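Local structure of glyoxalase 3 (Candida albicans, 4LRU) at residues A[10-14]-A[50-55]; A[25-31]-A[106-110]; A[111-115]-A[140-144]. The protein converts methylglyoxal to D-lactate in a single glutathione-independent step, detoxifying the methylglyoxal that the yeast cell itself produces. One frame throughout, in Å; residues are numbered along the deposited sequence.

Interaction 1: A[10-14]-A[50-55]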
ATOM      1  N   ALA A  10      -2.990  -5.434   0.933  1.00 17.02           N
ATOM      2  CA  ALA A  10      -1.699  -5.897   1.444  1.00 18.50           C
ATOM      3  C   ALA A  10      -1.238  -4.999   2.596  1.00 18.39           C
ATOM      4  O   ALA A  10      -1.382  -3.771   2.548  1.00 17.38           O
ATOM      5  CB  ALA A  10      -0.662  -5.887   0.326  1.00 18.26           C
ATOM      6  N   LEU A  11      -0.700  -5.637   3.633  1.00 17.58           N
ATOM      7  CA  LEU A  11      -0.041  -4.982   4.744  1.00 16.61           C
ATOM      8  C   LEU A  11       1.406  -5.440   4.797  1.00 16.64           C
ATOM      9  O   LEU A  11       1.689  -6.611   4.515  1.00 17.39           O
ATOM     10  CB  LEU A  11      -0.715  -5.379   6.057  1.00 16.02           C
ATOM     11  CG  LEU A  11      -1.978  -4.599   6.457  1.00 18.36           C
ATOM     12  CD1 LEU A  11      -3.093  -4.758   5.443  1.00 18.20           C
ATOM     13  CD2 LEU A  11      -2.454  -5.023   7.831  1.00 19.19           C
ATOM     14  N   THR A  12       2.306  -4.561   5.220  1.00 15.80           N
ATOM     15  CA  THR A  12       3.657  -5.004   5.545  1.00 17.21           C
ATOM     16  C   THR A  12       3.688  -5.947   6.750  1.00 17.36           C
ATOM     17  O   THR A  12       2.927  -5.795   7.706  1.00 18.25           O
ATOM     18  CB  THR A  12       4.627  -3.845   5.836  1.00 17.59           C
ATOM     19  OG1 THR A  12       5.941  -4.375   6.071  1.00 18.55           O
ATOM     20  CG2 THR A  12       4.194  -3.036   7.051  1.00 19.03           C
ATOM     21  N   SER A  13       4.616  -6.906   6.690  1.00 18.71           N
ATOM     22  CA  SER A  13       4.877  -7.854   7.766  1.00 18.06           C
ATOM     23  C   SER A  13       6.073  -7.444   8.648  1.00 19.04           C
ATOM     24  O   SER A  13       6.337  -8.071   9.669  1.00 18.28           O
ATOM     25  CB  SER A  13       5.156  -9.240   7.172  1.00 19.12           C
ATOM     26  OG  SER A  13       6.400  -9.269   6.468  1.00 21.24           O
ATOM     27  N   TYR A  14       6.763  -6.369   8.274  1.00 17.53           N
ATOM     28  CA  TYR A  14       7.954  -5.941   8.990  1.00 19.32           C
ATOM     29  C   TYR A  14       7.514  -5.048  10.140  1.00 19.38           C
ATOM     30  O   TYR A  14       6.754  -4.111   9.920  1.00 18.52           O
ATOM     31  CB  TYR A  14       8.874  -5.173   8.056  1.00 19.09           C
ATOM     32  CG  TYR A  14      10.189  -4.809   8.697  1.00 20.96           C
ATOM     33  CD1 TYR A  14      11.215  -5.739   8.789  1.00 20.63           C
ATOM     34  CD2 TYR A  14      10.382  -3.556   9.278  1.00 20.16           C
ATOM     35  CE1 TYR A  14      12.416  -5.418   9.394  1.00 23.75           C
ATOM     36  CE2 TYR A  14      11.584  -3.227   9.886  1.00 21.63           C
ATOM     37  CZ  TYR A  14      12.608  -4.163   9.920  1.00 21.07           C
ATOM     38  OH  TYR A  14      13.809  -3.883  10.547  1.00 24.31           O
ATOM     39  N   SER A  50      -0.648 -10.252   4.584  1.00 18.11           N
ATOM     40  CA  SER A  50       0.763  -9.896   4.550  1.00 18.06           C
ATOM     41  C   SER A  50       1.572 -11.102   4.088  1.00 16.92           C
ATOM     42  O   SER A  50       1.053 -12.215   3.967  1.00 19.61           O
ATOM     43  CB  SER A  50       1.249  -9.440   5.926  1.00 20.61           C
ATOM     44  OG  SER A  50       1.371 -10.535   6.815  1.00 19.21           O
ATOM     45  N   GLU A  51       2.861 -10.900   3.846  1.00 18.91           N
ATOM     46  CA  GLU A  51       3.666 -11.979   3.289  1.00 19.65           C
ATOM     47  C   GLU A  51       3.861 -13.144   4.278  1.00 20.09           C
ATOM     48  O   GLU A  51       4.100 -14.293   3.876  1.00 21.75           O
ATOM     49  CB  GLU A  51       5.007 -11.425   2.796  1.00 19.75           C
ATOM     50  CG  GLU A  51       5.783 -12.375   1.886  1.00 18.20           C
ATOM     51  CD  GLU A  51       5.134 -12.627   0.528  1.00 22.03           C
ATOM     52  OE1 GLU A  51       4.134 -11.954   0.188  1.00 20.58           O
ATOM     53  OE2 GLU A  51       5.605 -13.526  -0.194  1.00 22.02           O
ATOM     54  N   THR A  52       3.704 -12.869   5.568  1.00 19.67           N
ATOM     55  CA  THR A  52       3.864 -13.884   6.597  1.00 19.95           C
ATOM     56  C   THR A  52       2.561 -14.252   7.317  1.00 20.38           C
ATOM     57  O   THR A  52       2.533 -15.197   8.109  1.00 22.32           O
ATOM     58  CB  THR A  52       4.821 -13.388   7.672  1.00 21.68           C
ATOM     59  OG1 THR A  52       4.282 -12.172   8.218  1.00 20.97           O
ATOM     60  CG2 THR A  52       6.186 -13.118   7.069  1.00 22.01           C
ATOM     61  N   GLY A  53       1.507 -13.465   7.094  1.00 19.59           N
ATOM     62  CA  GLY A  53       0.322 -13.538   7.934  1.00 20.07           C
ATOM     63  C   GLY A  53       0.407 -12.803   9.259  1.00 20.63           C
ATOM     64  O   GLY A  53      -0.512 -12.892  10.089  1.00 22.26           O
ATOM     65  N   THR A  54       1.531 -12.127   9.508  1.00 19.11           N
ATOM     66  CA  THR A  54       1.724 -11.367  10.732  1.00 20.00           C
ATOM     67  C   THR A  54       1.973  -9.908  10.377  1.00 18.56           C
ATOM     68  O   THR A  54       2.335  -9.587   9.249  1.00 18.78           O
ATOM     69  CB  THR A  54       2.907 -11.905  11.565  1.00 21.72           C
ATOM     70  OG1 THR A  54       4.134 -11.719  10.834  1.00 20.80           O
ATOM     71  CG2 THR A  54       2.712 -13.371  11.908  1.00 23.62           C
ATOM     72  N   PHE A  55       1.753  -9.026  11.344  1.00 21.64           N
ATOM     73  CA  PHE A  55       2.003  -7.602  11.176  1.00 20.86           C
ATOM     74  C   PHE A  55       2.003  -6.929  12.544  1.00 20.24           C
ATOM     75  O   PHE A  55       1.564  -7.505  13.552  1.00 21.39           O
ATOM     76  CB  PHE A  55       0.935  -6.957  10.281  1.00 19.36           C
ATOM     77  CG  PHE A  55      -0.347  -6.689  10.996  1.00 21.30           C
ATOM     78  CD1 PHE A  55      -1.276  -7.697  11.152  1.00 24.78           C
ATOM     79  CD2 PHE A  55      -0.615  -5.440  11.525  1.00 22.93           C
ATOM     80  CE1 PHE A  55      -2.451  -7.475  11.856  1.00 25.94           C
ATOM     81  CE2 PHE A  55      -1.798  -5.203  12.206  1.00 24.33           C
ATOM     82  CZ  PHE A  55      -2.711  -6.226  12.376  1.00 24.76           C
TER
HETATM   83  O   HOH W   1       3.736  -8.210   3.684  1.00 17.64           O
HETATM   84  O   HOH W   2       5.280  -9.479  11.697  1.00 22.19           O

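Interaction 2: A[25-31]-A[106-110]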
ATOM      1  N   THR A  25       8.416   0.833  13.318  1.00 21.02           N
ATOM      2  CA  THR A  25       7.574   0.906  12.143  1.00 20.14           C
ATOM      3  C   THR A  25       6.782  -0.379  11.958  1.00 21.60           C
ATOM      4  O   THR A  25       6.918  -1.338  12.742  1.00 19.48           O
ATOM      5  CB  THR A  25       8.371   1.262  10.866  1.00 19.15           C
ATOM      6  OG1 THR A  25       7.458   1.658   9.826  1.00 20.27           O
ATOM      7  CG2 THR A  25       9.195   0.091  10.372  1.00 20.48           C
ATOM      8  N   GLY A  26       5.959  -0.372  10.921  1.00 19.27           N
ATOM      9  CA  GLY A  26       4.970  -1.403  10.652  1.00 19.86           C
ATOM     10  C   GLY A  26       3.906  -0.799   9.772  1.00 18.39           C
ATOM     11  O   GLY A  26       4.211   0.045   8.934  1.00 18.93           O
ATOM     12  N   VAL A  27       2.667  -1.233   9.953  1.00 18.31           N
ATOM     13  CA  VAL A  27       1.541  -0.787   9.123  1.00 16.36           C
ATOM     14  C   VAL A  27       1.058   0.574   9.624  1.00 16.83           C
ATOM     15  O   VAL A  27       0.785   0.742  10.803  1.00 18.39           O
ATOM     16  CB  VAL A  27       0.396  -1.803   9.204  1.00 19.61           C
ATOM     17  CG1 VAL A  27      -0.831  -1.322   8.420  1.00 19.54           C
ATOM     18  CG2 VAL A  27       0.871  -3.166   8.714  1.00 18.73           C
ATOM     19  N   PHE A  28       0.966   1.543   8.714  1.00 17.13           N
ATOM     20  CA  PHE A  28       0.450   2.864   9.068  1.00 18.84           C
ATOM     21  C   PHE A  28      -1.061   2.804   9.075  1.00 18.74           C
ATOM     22  O   PHE A  28      -1.668   2.635   8.030  1.00 18.13           O
ATOM     23  CB  PHE A  28       0.920   3.914   8.067  1.00 17.81           C
ATOM     24  CG  PHE A  28       0.929   5.299   8.630  1.00 19.14           C
ATOM     25  CD1 PHE A  28      -0.234   6.043   8.699  1.00 21.26           C
ATOM     26  CD2 PHE A  28       2.100   5.852   9.144  1.00 23.24           C
ATOM     27  CE1 PHE A  28      -0.234   7.301   9.271  1.00 22.29           C
ATOM     28  CE2 PHE A  28       2.107   7.113   9.708  1.00 23.85           C
ATOM     29  CZ  PHE A  28       0.941   7.842   9.765  1.00 22.80           C
ATOM     30  N   VAL A  29      -1.664   2.892  10.255  1.00 18.96           N
ATOM     31  CA  VAL A  29      -3.055   2.459  10.455  1.00 19.04           C
ATOM     32  C   VAL A  29      -3.989   2.939   9.347  1.00 18.58           C
ATOM     33  O   VAL A  29      -4.657   2.135   8.724  1.00 17.79           O
ATOM     34  CB  VAL A  29      -3.604   2.895  11.810  1.00 22.15           C
ATOM     35  CG1 VAL A  29      -5.081   2.545  11.932  1.00 20.10           C
ATOM     36  CG2 VAL A  29      -2.831   2.218  12.936  1.00 21.16           C
ATOM     37  N   VAL A  30      -4.080   4.246   9.130  1.00 19.85           N
ATOM     38  CA  VAL A  30      -5.111   4.731   8.212  1.00 19.51           C
ATOM     39  C   VAL A  30      -4.866   4.366   6.752  1.00 19.24           C
ATOM     40  O   VAL A  30      -5.786   4.414   5.954  1.00 19.54           O
ATOM     41  CB  VAL A  30      -5.381   6.245   8.323  1.00 20.37           C
ATOM     42  CG1 VAL A  30      -6.050   6.569   9.655  1.00 20.75           C
ATOM     43  CG2 VAL A  30      -4.108   7.046   8.130  1.00 21.52           C
ATOM     44  N   GLU A  31      -3.645   3.945   6.408  1.00 18.56           N
ATOM     45  CA  GLU A  31      -3.377   3.457   5.059  1.00 17.24           C
ATOM     46  C   GLU A  31      -3.985   2.104   4.768  1.00 18.57           C
ATOM     47  O   GLU A  31      -4.154   1.747   3.612  1.00 19.57           O
ATOM     48  CB  GLU A  31      -1.866   3.409   4.789  1.00 18.24           C
ATOM     49  CG  GLU A  31      -1.282   4.800   4.783  1.00 19.37           C
ATOM     50  CD  GLU A  31       0.206   4.842   4.528  1.00 24.31           C
ATOM     51  OE1 GLU A  31       0.789   3.814   4.113  1.00 20.55           O
ATOM     52  OE2 GLU A  31       0.767   5.938   4.721  1.00 27.72           O
ATOM     53  N   SER A 106      -1.238  -1.068   1.160  1.00 15.86           N
ATOM     54  CA  SER A 106      -1.080  -0.156   2.284  1.00 16.05           C
ATOM     55  C   SER A 106       0.386  -0.106   2.636  1.00 17.57           C
ATOM     56  O   SER A 106       1.151  -0.957   2.200  1.00 18.59           O
ATOM     57  CB  SER A 106      -1.900  -0.580   3.505  1.00 17.23           C
ATOM     58  OG  SER A 106      -1.354  -1.712   4.194  1.00 18.74           O
ATOM     59  N   ALA A 107       0.785   0.857   3.444  1.00 17.19           N
ATOM     60  CA  ALA A 107       2.196   0.940   3.753  1.00 16.41           C
ATOM     61  C   ALA A 107       2.478   1.355   5.186  1.00 17.84           C
ATOM     62  O   ALA A 107       1.971   0.734   6.126  1.00 18.12           O
ATOM     63  CB  ALA A 107       2.915   1.801   2.729  1.00 18.31           C
ATOM     64  N   GLY A 108       3.322   2.365   5.360  1.00 17.15           N
ATOM     65  CA  GLY A 108       4.204   2.429   6.502  1.00 17.85           C
ATOM     66  C   GLY A 108       5.583   2.016   6.052  1.00 17.22           C
ATOM     67  O   GLY A 108       5.712   1.250   5.103  1.00 18.45           O
ATOM     68  N   HIS A 109       6.612   2.523   6.722  1.00 17.98           N
ATOM     69  CA  HIS A 109       7.988   2.290   6.288  1.00 18.97           C
ATOM     70  C   HIS A 109       8.360   0.801   6.310  1.00 18.30           C
ATOM     71  O   HIS A 109       9.304   0.389   5.646  1.00 18.13           O
ATOM     72  CB  HIS A 109       8.963   3.084   7.152  1.00 20.09           C
ATOM     73  CG  HIS A 109       9.069   4.534   6.779  1.00 21.73           C
ATOM     74  ND1 HIS A 109       8.184   5.489   7.237  1.00 22.07           N
ATOM     75  CD2 HIS A 109       9.968   5.195   6.008  1.00 20.55           C
ATOM     76  CE1 HIS A 109       8.530   6.673   6.759  1.00 22.68           C
ATOM     77  NE2 HIS A 109       9.612   6.523   6.017  1.00 21.81           N
ATOM     78  N   GLY A 110       7.618  -0.010   7.051  1.00 18.23           N
ATOM     79  CA  GLY A 110       7.891  -1.451   7.074  1.00 19.39           C
ATOM     80  C   GLY A 110       7.931  -2.035   5.666  1.00 20.13           C
ATOM     81  O   GLY A 110       8.710  -2.961   5.381  1.00 18.53           O
TER

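Interaction 3: A[111-115]-A[140-144]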
ATOM      1  N   THR A 111       7.105  -1.513   4.767  1.00 18.24           N
ATOM      2  CA  THR A 111       7.044  -2.047   3.403  1.00 18.38           C
ATOM      3  C   THR A 111       8.395  -2.016   2.667  1.00 19.36           C
ATOM      4  O   THR A 111       8.617  -2.809   1.751  1.00 18.90           O
ATOM      5  CB  THR A 111       6.046  -1.279   2.505  1.00 17.69           C
ATOM      6  OG1 THR A 111       6.423   0.102   2.443  1.00 18.72           O
ATOM      7  CG2 THR A 111       4.641  -1.404   3.012  1.00 17.94           C
ATOM      8  N   LEU A 112       9.272  -1.081   3.038  1.00 18.86           N
ATOM      9  CA  LEU A 112      10.586  -0.972   2.434  1.00 18.53           C
ATOM     10  C   LEU A 112      11.382  -2.247   2.635  1.00 19.16           C
ATOM     11  O   LEU A 112      12.273  -2.556   1.840  1.00 21.29           O
ATOM     12  CB  LEU A 112      11.358   0.203   3.035  1.00 20.25           C
ATOM     13  CG  LEU A 112      10.748   1.574   2.723  1.00 21.29           C
ATOM     14  CD1 LEU A 112      11.365   2.639   3.606  1.00 22.77           C
ATOM     15  CD2 LEU A 112      10.913   1.940   1.251  1.00 22.73           C
ATOM     16  N   PHE A 113      11.067  -2.960   3.713  1.00 19.72           N
ATOM     17  CA  PHE A 113      11.835  -4.143   4.095  1.00 19.89           C
ATOM     18  C   PHE A 113      11.330  -5.407   3.407  1.00 21.52           C
ATOM     19  O   PHE A 113      12.133  -6.246   2.974  1.00 21.75           O
ATOM     20  CB  PHE A 113      11.840  -4.330   5.615  1.00 20.22           C
ATOM     21  CG  PHE A 113      12.611  -3.265   6.352  1.00 21.29           C
ATOM     22  CD1 PHE A 113      12.002  -2.069   6.707  1.00 21.34           C
ATOM     23  CD2 PHE A 113      13.938  -3.457   6.689  1.00 23.40           C
ATOM     24  CE1 PHE A 113      12.705  -1.092   7.379  1.00 22.13           C
ATOM     25  CE2 PHE A 113      14.655  -2.483   7.377  1.00 24.65           C
ATOM     26  CZ  PHE A 113      14.030  -1.301   7.729  1.00 23.34           C
ATOM     27  N   ASP A 114      10.012  -5.570   3.324  1.00 18.52           N
ATOM     28  CA  ASP A 114       9.453  -6.810   2.807  1.00 19.66           C
ATOM     29  C   ASP A 114       8.833  -6.759   1.422  1.00 18.76           C
ATOM     30  O   ASP A 114       8.950  -7.724   0.665  1.00 19.15           O
ATOM     31  CB  ASP A 114       8.534  -7.484   3.817  1.00 17.74           C
ATOM     32  CG  ASP A 114       7.262  -6.698   4.091  1.00 19.35           C
ATOM     33  OD1 ASP A 114       7.246  -5.454   3.920  1.00 18.33           O
ATOM     34  OD2 ASP A 114       6.291  -7.346   4.515  1.00 19.08           O
ATOM     35  N   TYR A 115       8.205  -5.649   1.053  1.00 17.68           N
ATOM     36  CA  TYR A 115       7.470  -5.626  -0.213  1.00 17.05           C
ATOM     37  C   TYR A 115       8.346  -5.964  -1.443  1.00 16.67           C
ATOM     38  O   TYR A 115       7.890  -6.662  -2.322  1.00 17.67           O
ATOM     39  CB  TYR A 115       6.744  -4.297  -0.446  1.00 17.60           C
ATOM     40  CG  TYR A 115       5.351  -4.187   0.179  1.00 17.90           C
ATOM     41  CD1 TYR A 115       4.889  -5.091   1.143  1.00 16.62           C
ATOM     42  CD2 TYR A 115       4.519  -3.133  -0.176  1.00 16.55           C
ATOM     43  CE1 TYR A 115       3.625  -4.951   1.702  1.00 18.96           C
ATOM     44  CE2 TYR A 115       3.266  -2.985   0.374  1.00 16.05           C
ATOM     45  CZ  TYR A 115       2.820  -3.874   1.331  1.00 16.09           C
ATOM     46  OH  TYR A 115       1.553  -3.736   1.905  1.00 16.75           O
ATOM     47  N   HIS A 140       4.745   4.328   0.957  1.00 20.71           N
ATOM     48  CA  HIS A 140       5.849   3.443   0.520  1.00 18.96           C
ATOM     49  C   HIS A 140       5.375   2.163  -0.147  1.00 18.36           C
ATOM     50  O   HIS A 140       6.183   1.331  -0.580  1.00 19.40           O
ATOM     51  CB  HIS A 140       6.793   3.108   1.679  1.00 18.93           C
ATOM     52  CG  HIS A 140       7.502   4.302   2.223  1.00 20.17           C
ATOM     53  ND1 HIS A 140       6.997   5.050   3.263  1.00 22.53           N
ATOM     54  CD2 HIS A 140       8.618   4.941   1.806  1.00 22.00           C
ATOM     55  CE1 HIS A 140       7.792   6.078   3.487  1.00 21.30           C
ATOM     56  NE2 HIS A 140       8.777   6.040   2.609  1.00 21.40           N
ATOM     57  N   GLY A 141       4.062   2.012  -0.226  1.00 17.24           N
ATOM     58  CA  GLY A 141       3.447   0.855  -0.872  1.00 18.87           C
ATOM     59  C   GLY A 141       3.995   0.509  -2.242  1.00 16.19           C
ATOM     60  O   GLY A 141       4.036  -0.672  -2.607  1.00 17.83           O
ATOM     61  N   PRO A 142       4.346   1.518  -3.057  1.00 16.27           N
ATOM     62  CA  PRO A 142       4.894   1.214  -4.378  1.00 16.10           C
ATOM     63  C   PRO A 142       6.216   0.449  -4.377  1.00 16.92           C
ATOM     64  O   PRO A 142       6.685   0.022  -5.434  1.00 18.43           O
ATOM     65  CB  PRO A 142       5.032   2.595  -5.025  1.00 16.68           C
ATOM     66  CG  PRO A 142       3.926   3.372  -4.396  1.00 17.70           C
ATOM     67  CD  PRO A 142       3.957   2.939  -2.958  1.00 16.26           C
ATOM     68  N   ALA A 143       6.795   0.246  -3.200  1.00 19.04           N
ATOM     69  CA  ALA A 143       7.901  -0.704  -3.065  1.00 18.98           C
ATOM     70  C   ALA A 143       7.505  -2.095  -3.559  1.00 19.02           C
ATOM     71  O   ALA A 143       8.373  -2.877  -3.927  1.00 18.84           O
ATOM     72  CB  ALA A 143       8.391  -0.765  -1.627  1.00 19.01           C
ATOM     73  N   ILE A 144       6.205  -2.386  -3.601  1.00 17.64           N
ATOM     74  CA  ILE A 144       5.729  -3.648  -4.168  1.00 19.00           C
ATOM     75  C   ILE A 144       6.149  -3.820  -5.628  1.00 17.06           C
ATOM     76  O   ILE A 144       6.280  -4.939  -6.129  1.00 18.31           O
ATOM     77  CB  ILE A 144       4.202  -3.808  -4.004  1.00 17.19           C
ATOM     78  CG1 ILE A 144       3.797  -5.284  -4.118  1.00 18.16           C
ATOM     79  CG2 ILE A 144       3.462  -2.944  -5.012  1.00 19.19           C
ATOM     80  CD1 ILE A 144       4.157  -6.145  -2.929  1.00 18.26           C
TER

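Interaction 1: A[10-14]-A[50-55]
With CG of Leu11 anti to its carbonyl carbon (chi1 -83°) and CG of Phe55 set between backbone N and carbonyl carbon (chi1 79°), the leucine methyl CD2 comes over one face of the phenyl ring. It lies 4.2 Å from the Phe55 ring centroid and 14° off the normal, a CH-pi contact. Residues 10-14 and 50-55 leave the C-terminal ends of the neighbouring parallel strands 6-10 and 45-50, which are joined through helix 29-42 in a beta-alpha-beta unit of the DJ-1 fold. No direct hydrogen bond crosses between the two loops; water takes over. Water 1 donates to Leu11 O and accepts from Glu51 N, bridging the gap as the strands end, and water 2 links Ser13 O with Thr54 OG1. The 50-55 turn is braced from within, Ser50 OG donating to Thr54 O at 2.8 Å. That same Thr54 O receives a CA-H...O contact from Ser13 CA at 3.4 Å. In the opposing loop Thr12 forms an ST turn, its OG1 accepting Tyr14 N, while Asp114 bonds the hydroxyls of Thr12 and Ser13. Next to it, Ser13 CB rests 3.2 Å from Thr52 OG1.

Interaction 2: A[25-31]-A[106-110]
Phe28 and Ala107 join the two segments by a backbone hydrogen bond. Phe28 N donates to Ala107 O at 2.9 Å, nearly straight at 169°, reaching the oxygen from 25° outside the carbonyl plane. Two weaker CA-H...O contacts flank it: Val27 CA also approaches Ala107 O, and Gly108 CA points its hydrogen at Gly26 O, 3.4 Å away with 151° at the hydrogen. Gly108 has no side chain, so the two backbones can close to this distance.

Side-chain oxygens supply the next group. Glu31, extended beyond CG, lays OE1 against the backbone of Ala107, 3.0 Å from Ala107 N and 3.2 Å from Gly108 N. At the other end Thr25 OG1, bonded to Asp58, sits 3.4 Å from His109 CB.

Plain packing completes the contact. Ser106 CB presses on Glu31 O at 3.2 Å, and this buried carbonyl has no polar partner in the model, while Ser106 OG turns to Ala10 O.

His109 then directs its ring away from 25-31, where NE2 bonds to Glu171, an inferred active-site residue. Glu31, at the start of helix 29-42, also touches Cys139, the inferred catalytic cysteine, which is consistent with the glutamate that stands beside the cysteine in active-site pockets of the DJ-1 superfamily.

Interaction 3: A[111-115]-A[140-144]
The Tyr115 ring is sandwiched between two methyl groups. Over one face stands Ile144 CD1, 4.2 Å from the centroid and 26° off the normal, a CH-pi contact; on the opposite face Thr111 CG2, from the ring's own segment, lies 3.3 Å above the plane and toward the rim. At the edge, in plane, Gly141 O approaches CD2 of Tyr115 at 3.5 Å. The second flat group, the imidazole of His140, meets Leu112 obliquely, CD2 of the leucine reaching CD2 of the histidine at 3.8 Å.

Two short helical turns are thus packed together: helix 111-114, which follows strand 102-105, and the 3-10 turn 141-144, which follows strand 134-138 and Cys139. Between the rings the backbones close up through small groups. Ala143 CB sits 4.1 Å from Tyr115 CB, and Thr111 and His140 cross at about a right angle, with Thr111 OG1 3.1 Å from His140 CB. The threonine hydroxyl lies between backbone N and carbonyl carbon (chi1 59°), and its hydrogen-bond partner is Gly108 O, so it offers the histidine packing without a bond. Gly141 O, which meets the tyrosine edge, also accepts Ile144 N within its own turn. Farther along the ring, Tyr115 OH makes a weak hydrogen bond to Ser106 O.

His140, the neighbouring Cys139 and Glu171 are inferred active-site residues, the cysteine probably on the nucleophile elbow known from DJ-1 relatives. Since no hydrogen bond spans 111-115 and 140-144, the contact reaches His140 by packing, while its NE2 takes a polar partner elsewhere, in Glu171 OE2. This implies that Leu112 and Thr111 confine the side chain while the NE2 bond to Glu171 probably sets the rotation of the ring.

How the interactions relate
All three contacts lie at the C-terminal ends of parallel strands in the central sheet, where neighbours run 45-50, 6-10, 102-105, 134-138. Interaction 1 follows the first two of these, interaction 3 the last two, and interaction 2 sets the 102-105 exit against the start of helix 29-42. Their centres are 10 to 11 Å apart. Along the chain, interactions 1 and 2 interlock, whereas interaction 3 opens only after both have closed. Asp114 ties interaction 3 to Thr12 and Ser13, and Ser106 OG joins interaction 2 to Ala10 O. Glu171 bonds both His109 and His140, so interactions 2 and 3 converge on the inferred active site.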